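Local coordinates for protein CRISPR system Cmr subunit Cmr6 (Pyrococcus furiosus, PDB 4W8V) that forms part of the type III-B Cmr ribonucleoprotein complex of CRISPR immunity, where it binds RNA and, with Cmr1, caps the helical core built along the crRNA, at residues N10-K18 / V205-E216; P158-Y169 / Y187-P198. All coordinates share one frame; numbering follows the deposited sequence.

Contact 1 (N10-K18 / V205-E216); sequences NSLHAITGK and VAVGGRDRELTE
Strands 13-21 and 202-209 are the first and third strands of the ferredoxin-like (RRM-like) fold of this C-terminal part of Cmr6, a RAMP-superfamily protein, and the two inner strands of its four-stranded antiparallel sheet. Helix 212-228 then turns back over one face of that sheet. His-13 pairs with Gly-209, Ile-15 with Val-207 and Gly-17 with Val-205, each through two backbone hydrogen bonds. The axes of the parts that pair here, 13-18 and 205-209, approach to 4.8 Å.

At the end of the ladder, His-13 ND1 donates to Arg-210 O at 2.8 Å. The acceptor lies in the ring plane, but the bond is bent (N-H...O 137°), and ND1 sits above the plane of that carbonyl. Arg-212 CB lies over one face of the His-13 ring, 3.8 Å from its centroid, in a CH-pi contact. The Arg-212 chain runs extended from there, with CG anti to the backbone N (chi1 178°), and carries the guanidinium past His-13 CD2. The guanidinium, turned 76° from the ring plane, meets CD2 at its own edge.

Ile-15 CD1 lies over a face of the guanidinium and reaches Glu-216 CG at 3.7 Å. Ile-15 CG1 touches Thr-215 CG2, also at 3.7 Å. Arg-212 NE and Glu-216 OE2 (3.4 Å) form an i to i+4 salt bridge within the helix, which holds the arginine side chain along it.

Asp-211 is the N-cap of this helix. Its OD1 makes weak bonds to the backbone N of Glu-213 and Leu-214, while OD2 is taken by Arg-131. The ND1 bond and the CH-pi contact probably limit the rotation of the His-13 ring. The polar bond ties the strand to the turn, and the CH-pi and apolar contacts tie it to the first turn of the helix.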
loop_
_atom_site.group_PDB
_atom_site.type_symbol
_atom_site.label_atom_id
_atom_site.label_comp_id
_atom_site.label_asym_id
_atom_site.label_seq_id
_atom_site.Cartn_x
_atom_site.Cartn_y
_atom_site.Cartn_z
ATOM N N ASN A 10 -18.002 4.131 14.815
ATOM C CA ASN A 10 -17.477 2.794 15.103
ATOM C C ASN A 10 -16.824 2.632 16.479
ATOM O O ASN A 10 -16.504 1.509 16.874
ATOM C CB ASN A 10 -16.466 2.388 14.024
ATOM C CG ASN A 10 -16.814 1.068 13.373
ATOM O OD1 ASN A 10 -17.589 0.284 13.918
ATOM N ND2 ASN A 10 -16.243 0.813 12.205
ATOM N N SER A 11 -16.659 3.744 17.200
ATOM C CA SER A 11 -15.883 3.812 18.447
ATOM C C SER A 11 -14.390 3.583 18.182
ATOM O O SER A 11 -13.583 3.504 19.113
ATOM C CB SER A 11 -16.387 2.806 19.493
ATOM O OG SER A 11 -15.881 1.506 19.238
ATOM N N LEU A 12 -14.034 3.481 16.906
ATOM C CA LEU A 12 -12.644 3.396 16.486
ATOM C C LEU A 12 -12.001 4.776 16.426
ATOM O O LEU A 12 -12.671 5.766 16.155
ATOM C CB LEU A 12 -12.536 2.730 15.107
ATOM C CG LEU A 12 -12.257 1.234 14.948
ATOM C CD1 LEU A 12 -12.501 0.472 16.239
ATOM C CD2 LEU A 12 -13.123 0.685 13.822
ATOM N N HIS A 13 -10.695 4.834 16.671
ATOM C CA HIS A 13 -9.919 6.039 16.412
ATOM C C HIS A 13 -9.628 6.138 14.924
ATOM O O HIS A 13 -9.023 5.237 14.347
ATOM C CB HIS A 13 -8.610 6.031 17.201
ATOM C CG HIS A 13 -8.787 6.231 18.673
ATOM N ND1 HIS A 13 -8.636 5.211 19.586
ATOM C CD2 HIS A 13 -9.103 7.337 19.390
ATOM C CE1 HIS A 13 -8.853 5.680 20.805
ATOM N NE2 HIS A 13 -9.136 6.964 20.712
ATOM N N ALA A 14 -10.055 7.223 14.294
ATOM C CA ALA A 14 -9.807 7.378 12.869
ATOM C C ALA A 14 -8.748 8.442 12.593
ATOM O O ALA A 14 -9.029 9.632 12.688
ATOM C CB ALA A 14 -11.098 7.721 12.141
ATOM N N ILE A 15 -7.540 8.007 12.234
ATOM C CA ILE A 15 -6.496 8.941 11.825
ATOM C C ILE A 15 -6.654 9.228 10.338
ATOM O O ILE A 15 -6.645 8.310 9.521
ATOM C CB ILE A 15 -5.077 8.399 12.096
ATOM C CG1 ILE A 15 -4.979 7.798 13.501
ATOM C CG2 ILE A 15 -4.046 9.500 11.892
ATOM C CD1 ILE A 15 -5.339 8.764 14.621
ATOM N N THR A 16 -6.818 10.497 9.979
ATOM C CA THR A 16 -6.988 10.845 8.578
ATOM C C THR A 16 -6.046 11.935 8.098
ATOM O O THR A 16 -5.471 12.680 8.891
ATOM C CB THR A 16 -8.420 11.303 8.286
ATOM O OG1 THR A 16 -8.590 12.669 8.702
ATOM C CG2 THR A 16 -9.430 10.415 8.993
ATOM N N GLY A 17 -5.903 12.010 6.780
ATOM C CA GLY A 17 -5.191 13.089 6.127
ATOM C C GLY A 17 -5.706 13.317 4.719
ATOM O O GLY A 17 -6.371 12.464 4.151
ATOM N N LYS A 18 -5.402 14.480 4.159
ATOM C CA LYS A 18 -5.750 14.779 2.778
ATOM C C LYS A 18 -4.532 14.640 1.874
ATOM O O LYS A 18 -3.489 15.220 2.146
ATOM C CB LYS A 18 -6.325 16.185 2.656
ATOM C CG LYS A 18 -7.655 16.386 3.340
ATOM C CD LYS A 18 -8.207 17.752 2.995
ATOM C CE LYS A 18 -9.449 18.090 3.794
ATOM N NZ LYS A 18 -9.769 19.533 3.637
ATOM N N VAL A 205 -7.523 9.842 2.995
ATOM C CA VAL A 205 -6.842 8.605 3.334
ATOM C C VAL A 205 -6.918 8.388 4.835
ATOM O O VAL A 205 -6.623 9.302 5.608
ATOM C CB VAL A 205 -5.366 8.645 2.902
ATOM C CG1 VAL A 205 -4.621 7.409 3.388
ATOM C CG2 VAL A 205 -5.248 8.812 1.377
ATOM N N ALA A 206 -7.312 7.193 5.262
ATOM C CA ALA A 206 -7.542 6.965 6.681
ATOM C C ALA A 206 -7.339 5.530 7.124
ATOM O O ALA A 206 -7.534 4.595 6.359
ATOM C CB ALA A 206 -8.960 7.407 7.043
ATOM N N VAL A 207 -6.983 5.373 8.392
ATOM C CA VAL A 207 -6.927 4.070 9.032
ATOM C C VAL A 207 -7.607 4.170 10.399
ATOM O O VAL A 207 -7.657 5.237 10.974
ATOM C CB VAL A 207 -5.471 3.563 9.197
ATOM C CG1 VAL A 207 -4.796 3.417 7.838
ATOM C CG2 VAL A 207 -4.664 4.473 10.109
ATOM N N GLY A 208 -8.123 3.056 10.910
ATOM C CA GLY A 208 -8.845 3.063 12.169
ATOM C C GLY A 208 -8.540 1.891 13.081
ATOM O O GLY A 208 -8.133 0.824 12.628
ATOM N N GLY A 209 -8.744 2.089 14.378
ATOM C CA GLY A 209 -8.525 1.036 15.350
ATOM C C GLY A 209 -8.756 1.519 16.764
ATOM O O GLY A 209 -8.881 2.715 17.002
ATOM N N ARG A 210 -8.813 0.588 17.709
ATOM C CA ARG A 210 -9.049 0.943 19.104
ATOM C C ARG A 210 -7.806 1.561 19.717
ATOM O O ARG A 210 -7.877 2.587 20.389
ATOM C CB ARG A 210 -9.461 -0.281 19.917
ATOM C CG ARG A 210 -10.643 -1.041 19.363
ATOM C CD ARG A 210 -10.347 -2.526 19.405
ATOM N NE ARG A 210 -11.546 -3.347 19.310
ATOM C CZ ARG A 210 -12.223 -3.797 20.361
ATOM N NH1 ARG A 210 -11.822 -3.496 21.591
ATOM N NH2 ARG A 210 -13.301 -4.548 20.183
ATOM N N ASP A 211 -6.671 0.908 19.492
ATOM C CA ASP A 211 -5.389 1.400 19.973
ATOM C C ASP A 211 -4.992 2.615 19.153
ATOM O O ASP A 211 -4.645 2.495 17.979
ATOM C CB ASP A 211 -4.324 0.305 19.877
ATOM C CG ASP A 211 -3.097 0.602 20.717
ATOM O OD1 ASP A 211 -2.818 1.795 20.984
ATOM O OD2 ASP A 211 -2.408 -0.365 21.111
ATOM N N ARG A 212 -5.050 3.789 19.764
ATOM C CA ARG A 212 -4.748 5.010 19.034
ATOM C C ARG A 212 -3.290 5.095 18.579
ATOM O O ARG A 212 -3.010 5.509 17.455
ATOM C CB ARG A 212 -5.084 6.234 19.875
ATOM C CG ARG A 212 -4.740 7.521 19.176
ATOM C CD ARG A 212 -5.222 8.735 19.937
ATOM N NE ARG A 212 -4.852 9.959 19.230
ATOM C CZ ARG A 212 -5.602 10.546 18.303
ATOM N NH1 ARG A 212 -6.781 10.030 17.972
ATOM N NH2 ARG A 212 -5.176 11.654 17.710
ATOM N N GLU A 213 -2.358 4.713 19.444
ATOM C CA GLU A 213 -0.952 4.842 19.097
ATOM C C GLU A 213 -0.549 3.805 18.047
ATOM O O GLU A 213 0.306 4.074 17.204
ATOM C CB GLU A 213 -0.063 4.715 20.335
ATOM N N LEU A 214 -1.164 2.627 18.099
ATOM C CA LEU A 214 -0.909 1.612 17.090
ATOM C C LEU A 214 -1.440 2.092 15.742
ATOM O O LEU A 214 -0.768 1.972 14.720
ATOM C CB LEU A 214 -1.549 0.276 17.465
ATOM C CG LEU A 214 -1.205 -0.838 16.473
ATOM C CD1 LEU A 214 0.189 -1.385 16.764
ATOM C CD2 LEU A 214 -2.252 -1.948 16.451
ATOM N N THR A 215 -2.646 2.647 15.754
ATOM C CA THR A 215 -3.287 3.133 14.544
ATOM C C THR A 215 -2.490 4.278 13.930
ATOM O O THR A 215 -2.363 4.373 12.706
ATOM C CB THR A 215 -4.733 3.581 14.840
ATOM O OG1 THR A 215 -5.472 2.459 15.334
ATOM C CG2 THR A 215 -5.416 4.115 13.594
ATOM N N GLU A 216 -1.938 5.136 14.781
ATOM C CA GLU A 216 -1.147 6.265 14.301
ATOM C C GLU A 216 0.102 5.808 13.565
ATOM O O GLU A 216 0.467 6.384 12.542
ATOM C CB GLU A 216 -0.764 7.189 15.456
ATOM C CG GLU A 216 -1.847 8.195 15.803
ATOM C CD GLU A 216 -1.494 9.056 16.998
ATOM O OE1 GLU A 216 -0.595 8.663 17.778
ATOM O OE2 GLU A 216 -2.123 10.124 17.156
#

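Contact 2 (P158-Y169 / Y187-P198); sequences PILELDIMNPHY and YDPIPIFFLTVP
Met-165 sets its terminal methyl squarely on the ring of Phe-194. Met-165 CE stands 3.6 Å from the centroid of the Phe-194 ring and only 11° off the normal, a CH-pi contact, while SD lies farther above the same face in a Met-aromatic contact. The side chain is extended as far as SD and then bends at chi3 (-65°), which turns CE onto the ring.

The backbones of strands 161-165 and 192-197 form an antiparallel ladder. Glu-161 pairs with Thr-196, Asp-163 with Phe-194 and Met-165 with Ile-192; the bond from Glu-161 N is weak. On the other face, Leu-162 CD1 packs against Phe-193 CD1 at 3.6 Å and Leu-195 CD2 at 3.8 Å.

Beyond the strands the two segments stay linked. Asn-166 ND2 donates to Asp-188 O at 2.8 Å, nearly straight (173°) and in the plane of both amide and carbonyl. Asp-188 N bonds to Pro-167 O at 2.9 Å. A water donates to Asp-188 OD2 and accepts from Tyr-169 N, bridging the two segments. Pro-167 CD meets Ile-192 CD1 at 3.6 Å.

Strand 161-165 is one of the two outer strands, within this chain, of a three-stranded sheet. Strand 192-197 lies in its middle and bonds on its other side to strand 25-28, whose Val-26 touches Met-165, Phe-194 and Thr-196.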
loop_
_atom_site.group_PDB
_atom_site.type_symbol
_atom_site.label_atom_id
_atom_site.label_comp_id
_atom_site.label_asym_id
_atom_site.label_seq_id
_atom_site.Cartn_x
_atom_site.Cartn_y
_atom_site.Cartn_z
ATOM N N PRO A 158 -11.504 17.081 -13.766
ATOM C CA PRO A 158 -10.284 16.362 -14.168
ATOM C C PRO A 158 -10.430 15.694 -15.515
ATOM O O PRO A 158 -11.449 15.071 -15.796
ATOM C CB PRO A 158 -10.097 15.322 -13.063
ATOM C CG PRO A 158 -11.452 15.130 -12.492
ATOM C CD PRO A 158 -12.156 16.454 -12.603
ATOM N N ILE A 159 -9.425 15.855 -16.363
ATOM C CA ILE A 159 -9.399 15.142 -17.630
ATOM C C ILE A 159 -8.890 13.720 -17.412
ATOM O O ILE A 159 -7.737 13.518 -17.016
ATOM C CB ILE A 159 -8.522 15.852 -18.667
ATOM C CG1 ILE A 159 -9.091 17.237 -18.973
ATOM C CG2 ILE A 159 -8.457 15.032 -19.927
ATOM C CD1 ILE A 159 -10.581 17.237 -19.300
ATOM N N LEU A 160 -9.761 12.748 -17.671
ATOM C CA LEU A 160 -9.450 11.338 -17.453
ATOM C C LEU A 160 -9.122 10.620 -18.754
ATOM O O LEU A 160 -9.791 10.829 -19.764
ATOM C CB LEU A 160 -10.620 10.637 -16.756
ATOM C CG LEU A 160 -10.992 11.203 -15.383
ATOM C CD1 LEU A 160 -12.120 10.403 -14.765
ATOM C CD2 LEU A 160 -9.788 11.229 -14.463
ATOM N N GLU A 161 -8.097 9.769 -18.728
ATOM C CA GLU A 161 -7.757 8.959 -19.893
ATOM C C GLU A 161 -8.141 7.502 -19.656
ATOM O O GLU A 161 -7.909 6.954 -18.575
ATOM C CB GLU A 161 -6.266 9.065 -20.225
ATOM C CG GLU A 161 -5.795 10.446 -20.663
ATOM C CD GLU A 161 -6.358 10.871 -22.007
ATOM O OE1 GLU A 161 -6.567 9.997 -22.875
ATOM O OE2 GLU A 161 -6.600 12.085 -22.194
ATOM N N LEU A 162 -8.748 6.890 -20.668
ATOM C CA LEU A 162 -9.136 5.485 -20.625
ATOM C C LEU A 162 -8.237 4.609 -21.491
ATOM O O LEU A 162 -8.157 4.814 -22.699
ATOM C CB LEU A 162 -10.582 5.317 -21.090
ATOM C CG LEU A 162 -11.032 3.857 -21.088
ATOM C CD1 LEU A 162 -11.147 3.352 -19.658
ATOM C CD2 LEU A 162 -12.341 3.702 -21.837
ATOM N N ASP A 163 -7.576 3.626 -20.878
ATOM C CA ASP A 163 -6.746 2.690 -21.630
ATOM C C ASP A 163 -7.044 1.244 -21.259
ATOM O O ASP A 163 -7.608 0.956 -20.211
ATOM C CB ASP A 163 -5.263 2.981 -21.409
ATOM C CG ASP A 163 -4.800 4.212 -22.154
ATOM O OD1 ASP A 163 -4.406 4.072 -23.336
ATOM O OD2 ASP A 163 -4.835 5.314 -21.562
ATOM N N ILE A 164 -6.653 0.325 -22.123
ATOM C CA ILE A 164 -6.876 -1.075 -21.830
ATOM C C ILE A 164 -5.553 -1.795 -21.628
ATOM O O ILE A 164 -4.641 -1.676 -22.426
ATOM C CB ILE A 164 -7.721 -1.703 -22.932
ATOM C CG1 ILE A 164 -9.134 -1.111 -22.838
ATOM C CG2 ILE A 164 -7.788 -3.210 -22.777
ATOM C CD1 ILE A 164 -9.891 -1.160 -24.107
ATOM N N MET A 165 -5.435 -2.473 -20.494
ATOM C CA MET A 165 -4.252 -3.270 -20.193
ATOM C C MET A 165 -4.680 -4.626 -19.666
ATOM O O MET A 165 -5.839 -4.817 -19.271
ATOM C CB MET A 165 -3.342 -2.573 -19.181
ATOM C CG MET A 165 -2.714 -1.266 -19.690
ATOM S SD MET A 165 -1.492 -0.533 -18.594
ATOM C CE MET A 165 -2.482 -0.104 -17.162
ATOM N N ASN A 166 -3.736 -5.566 -19.686
ATOM C CA ASN A 166 -3.942 -6.914 -19.168
ATOM C C ASN A 166 -3.054 -7.173 -17.953
ATOM O O ASN A 166 -2.012 -6.561 -17.811
ATOM C CB ASN A 166 -3.663 -7.958 -20.254
ATOM C CG ASN A 166 -4.674 -7.912 -21.388
ATOM O OD1 ASN A 166 -5.001 -6.848 -21.902
ATOM N ND2 ASN A 166 -5.167 -9.078 -21.787
ATOM N N PRO A 167 -3.475 -8.071 -17.063
ATOM C CA PRO A 167 -2.668 -8.411 -15.893
ATOM C C PRO A 167 -1.637 -9.506 -16.163
ATOM O O PRO A 167 -1.919 -10.480 -16.837
ATOM C CB PRO A 167 -3.705 -8.921 -14.904
ATOM C CG PRO A 167 -4.717 -9.570 -15.780
ATOM C CD PRO A 167 -4.799 -8.712 -17.011
ATOM N N HIS A 168 -0.448 -9.322 -15.617
ATOM C CA HIS A 168 0.512 -10.389 -15.492
ATOM C C HIS A 168 0.910 -10.545 -14.029
ATOM O O HIS A 168 1.301 -9.565 -13.392
ATOM C CB HIS A 168 1.744 -10.128 -16.344
ATOM C CG HIS A 168 2.923 -10.927 -15.900
ATOM N ND1 HIS A 168 2.976 -12.297 -16.033
ATOM C CD2 HIS A 168 4.046 -10.562 -15.240
ATOM C CE1 HIS A 168 4.107 -12.736 -15.507
ATOM N NE2 HIS A 168 4.768 -11.705 -15.014
ATOM N N TYR A 169 0.803 -11.761 -13.488
ATOM C CA TYR A 169 1.158 -11.969 -12.087
ATOM C C TYR A 169 2.442 -12.753 -11.932
ATOM O O TYR A 169 2.721 -13.702 -12.680
ATOM C CB TYR A 169 0.018 -12.662 -11.324
ATOM C CG TYR A 169 -1.260 -11.849 -11.302
ATOM C CD1 TYR A 169 -1.442 -10.825 -10.363
ATOM C CD2 TYR A 169 -2.265 -12.072 -12.236
ATOM C CE1 TYR A 169 -2.606 -10.069 -10.342
ATOM C CE2 TYR A 169 -3.420 -11.320 -12.230
ATOM C CZ TYR A 169 -3.588 -10.318 -11.282
ATOM O OH TYR A 169 -4.741 -9.559 -11.269
ATOM N N TYR A 187 1.164 -11.792 -20.210
ATOM C CA TYR A 187 -0.113 -11.315 -19.718
ATOM C C TYR A 187 -1.201 -12.360 -19.946
ATOM O O TYR A 187 -1.145 -13.137 -20.896
ATOM C CB TYR A 187 -0.489 -10.005 -20.412
ATOM C CG TYR A 187 0.587 -8.959 -20.333
ATOM C CD1 TYR A 187 0.696 -8.140 -19.221
ATOM C CD2 TYR A 187 1.490 -8.785 -21.374
ATOM C CE1 TYR A 187 1.684 -7.176 -19.133
ATOM C CE2 TYR A 187 2.494 -7.822 -21.295
ATOM C CZ TYR A 187 2.573 -7.017 -20.166
ATOM O OH TYR A 187 3.554 -6.062 -20.059
ATOM N N ASP A 188 -2.196 -12.350 -19.065
ATOM C CA ASP A 188 -3.364 -13.190 -19.209
ATOM C C ASP A 188 -4.293 -12.527 -20.230
ATOM O O ASP A 188 -4.217 -11.315 -20.420
ATOM C CB ASP A 188 -4.033 -13.385 -17.849
ATOM C CG ASP A 188 -3.130 -14.095 -16.865
ATOM O OD1 ASP A 188 -2.531 -15.139 -17.248
ATOM O OD2 ASP A 188 -2.984 -13.606 -15.721
ATOM N N PRO A 189 -5.130 -13.323 -20.919
ATOM C CA PRO A 189 -6.043 -12.837 -21.960
ATOM C C PRO A 189 -7.327 -12.217 -21.402
ATOM O O PRO A 189 -8.437 -12.620 -21.735
ATOM C CB PRO A 189 -6.362 -14.111 -22.747
ATOM C CG PRO A 189 -6.337 -15.157 -21.716
ATOM C CD PRO A 189 -5.177 -14.791 -20.821
ATOM N N ILE A 190 -7.174 -11.240 -20.531
ATOM C CA ILE A 190 -8.339 -10.559 -20.007
ATOM C C ILE A 190 -8.071 -9.060 -20.043
ATOM O O ILE A 190 -7.204 -8.557 -19.329
ATOM C CB ILE A 190 -8.689 -11.080 -18.596
ATOM C CG1 ILE A 190 -9.699 -10.179 -17.903
ATOM C CG2 ILE A 190 -7.451 -11.241 -17.752
ATOM C CD1 ILE A 190 -10.081 -10.703 -16.544
ATOM N N PRO A 191 -8.768 -8.353 -20.948
ATOM C CA PRO A 191 -8.632 -6.901 -21.099
ATOM C C PRO A 191 -9.320 -6.148 -19.968
ATOM O O PRO A 191 -10.435 -6.460 -19.600
ATOM C CB PRO A 191 -9.314 -6.627 -22.438
ATOM C CG PRO A 191 -10.325 -7.690 -22.545
ATOM C CD PRO A 191 -9.660 -8.918 -21.974
ATOM N N ILE A 192 -8.644 -5.152 -19.422
ATOM C CA ILE A 192 -9.145 -4.444 -18.251
ATOM C C ILE A 192 -9.101 -2.945 -18.518
ATOM O O ILE A 192 -8.090 -2.442 -19.012
ATOM C CB ILE A 192 -8.299 -4.787 -16.985
ATOM C CG1 ILE A 192 -8.389 -6.276 -16.648
ATOM C CG2 ILE A 192 -8.732 -3.991 -15.808
ATOM C CD1 ILE A 192 -7.395 -6.701 -15.554
ATOM N N PHE A 193 -10.207 -2.246 -18.220
ATOM C CA PHE A 193 -10.244 -0.791 -18.319
ATOM C C PHE A 193 -9.434 -0.131 -17.230
ATOM O O PHE A 193 -9.536 -0.489 -16.072
ATOM C CB PHE A 193 -11.672 -0.258 -18.240
ATOM C CG PHE A 193 -12.514 -0.577 -19.438
ATOM C CD1 PHE A 193 -12.333 0.104 -20.626
ATOM C CD2 PHE A 193 -13.511 -1.528 -19.357
ATOM C CE1 PHE A 193 -13.130 -0.170 -21.718
ATOM C CE2 PHE A 193 -14.301 -1.808 -20.438
ATOM C CZ PHE A 193 -14.117 -1.126 -21.622
ATOM N N PHE A 194 -8.626 0.843 -17.623
ATOM C CA PHE A 194 -7.853 1.652 -16.688
ATOM C C PHE A 194 -8.112 3.131 -16.936
ATOM O O PHE A 194 -8.016 3.593 -18.073
ATOM C CB PHE A 194 -6.352 1.373 -16.820
ATOM C CG PHE A 194 -5.896 0.150 -16.077
ATOM C CD1 PHE A 194 -5.394 0.251 -14.793
ATOM C CD2 PHE A 194 -5.986 -1.107 -16.663
ATOM C CE1 PHE A 194 -4.978 -0.876 -14.108
ATOM C CE2 PHE A 194 -5.567 -2.249 -15.983
ATOM C CZ PHE A 194 -5.059 -2.129 -14.704
ATOM N N LEU A 195 -8.455 3.857 -15.870
ATOM C CA LEU A 195 -8.541 5.302 -15.909
ATOM C C LEU A 195 -7.269 5.922 -15.363
ATOM O O LEU A 195 -6.798 5.537 -14.288
ATOM C CB LEU A 195 -9.747 5.793 -15.098
ATOM C CG LEU A 195 -11.110 5.471 -15.703
ATOM C CD1 LEU A 195 -12.230 5.902 -14.747
ATOM C CD2 LEU A 195 -11.252 6.120 -17.078
ATOM N N THR A 196 -6.698 6.863 -16.105
ATOM C CA THR A 196 -5.561 7.620 -15.585
ATOM C C THR A 196 -6.051 8.936 -15.024
ATOM O O THR A 196 -6.736 9.689 -15.704
ATOM C CB THR A 196 -4.486 7.882 -16.654
ATOM O OG1 THR A 196 -3.966 6.627 -17.100
ATOM C CG2 THR A 196 -3.354 8.708 -16.070
ATOM N N VAL A 197 -5.707 9.173 -13.764
ATOM C CA VAL A 197 -6.162 10.324 -12.996
ATOM C C VAL A 197 -5.057 11.365 -12.977
ATOM O O VAL A 197 -3.907 11.027 -12.720
ATOM C CB VAL A 197 -6.538 9.920 -11.556
ATOM C CG1 VAL A 197 -6.816 11.161 -10.674
ATOM C CG2 VAL A 197 -7.725 8.973 -11.572
ATOM N N PRO A 198 -5.393 12.641 -13.268
ATOM C CA PRO A 198 -4.305 13.619 -13.386
ATOM C C PRO A 198 -3.688 13.977 -12.043
ATOM O O PRO A 198 -4.167 13.536 -11.000
ATOM C CB PRO A 198 -4.984 14.841 -14.021
ATOM C CG PRO A 198 -6.454 14.661 -13.786
ATOM C CD PRO A 198 -6.692 13.174 -13.720
HETATM O O HOH W 1 -0.573 -14.023 -14.956
#

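Overall arrangement
The contacts lie in two different sheets, on opposite sides of the centre of the chain. Their centres are 32 Å apart, and their nearest atoms are about 12 Å apart without touching. Contact 1 joins parts of the chain 187 residues apart. Contact 2 joins segments only 18 residues apart, within the sequence that contact 1 spans. The two are nevertheless close in chain order, since strand 192-197 of contact 2 is followed directly by strand 202-209 of contact 1. Contact 1 is partly buried and includes the start of helix 212-228, whereas contact 2 is a surface contact. Neither includes a bound ligand.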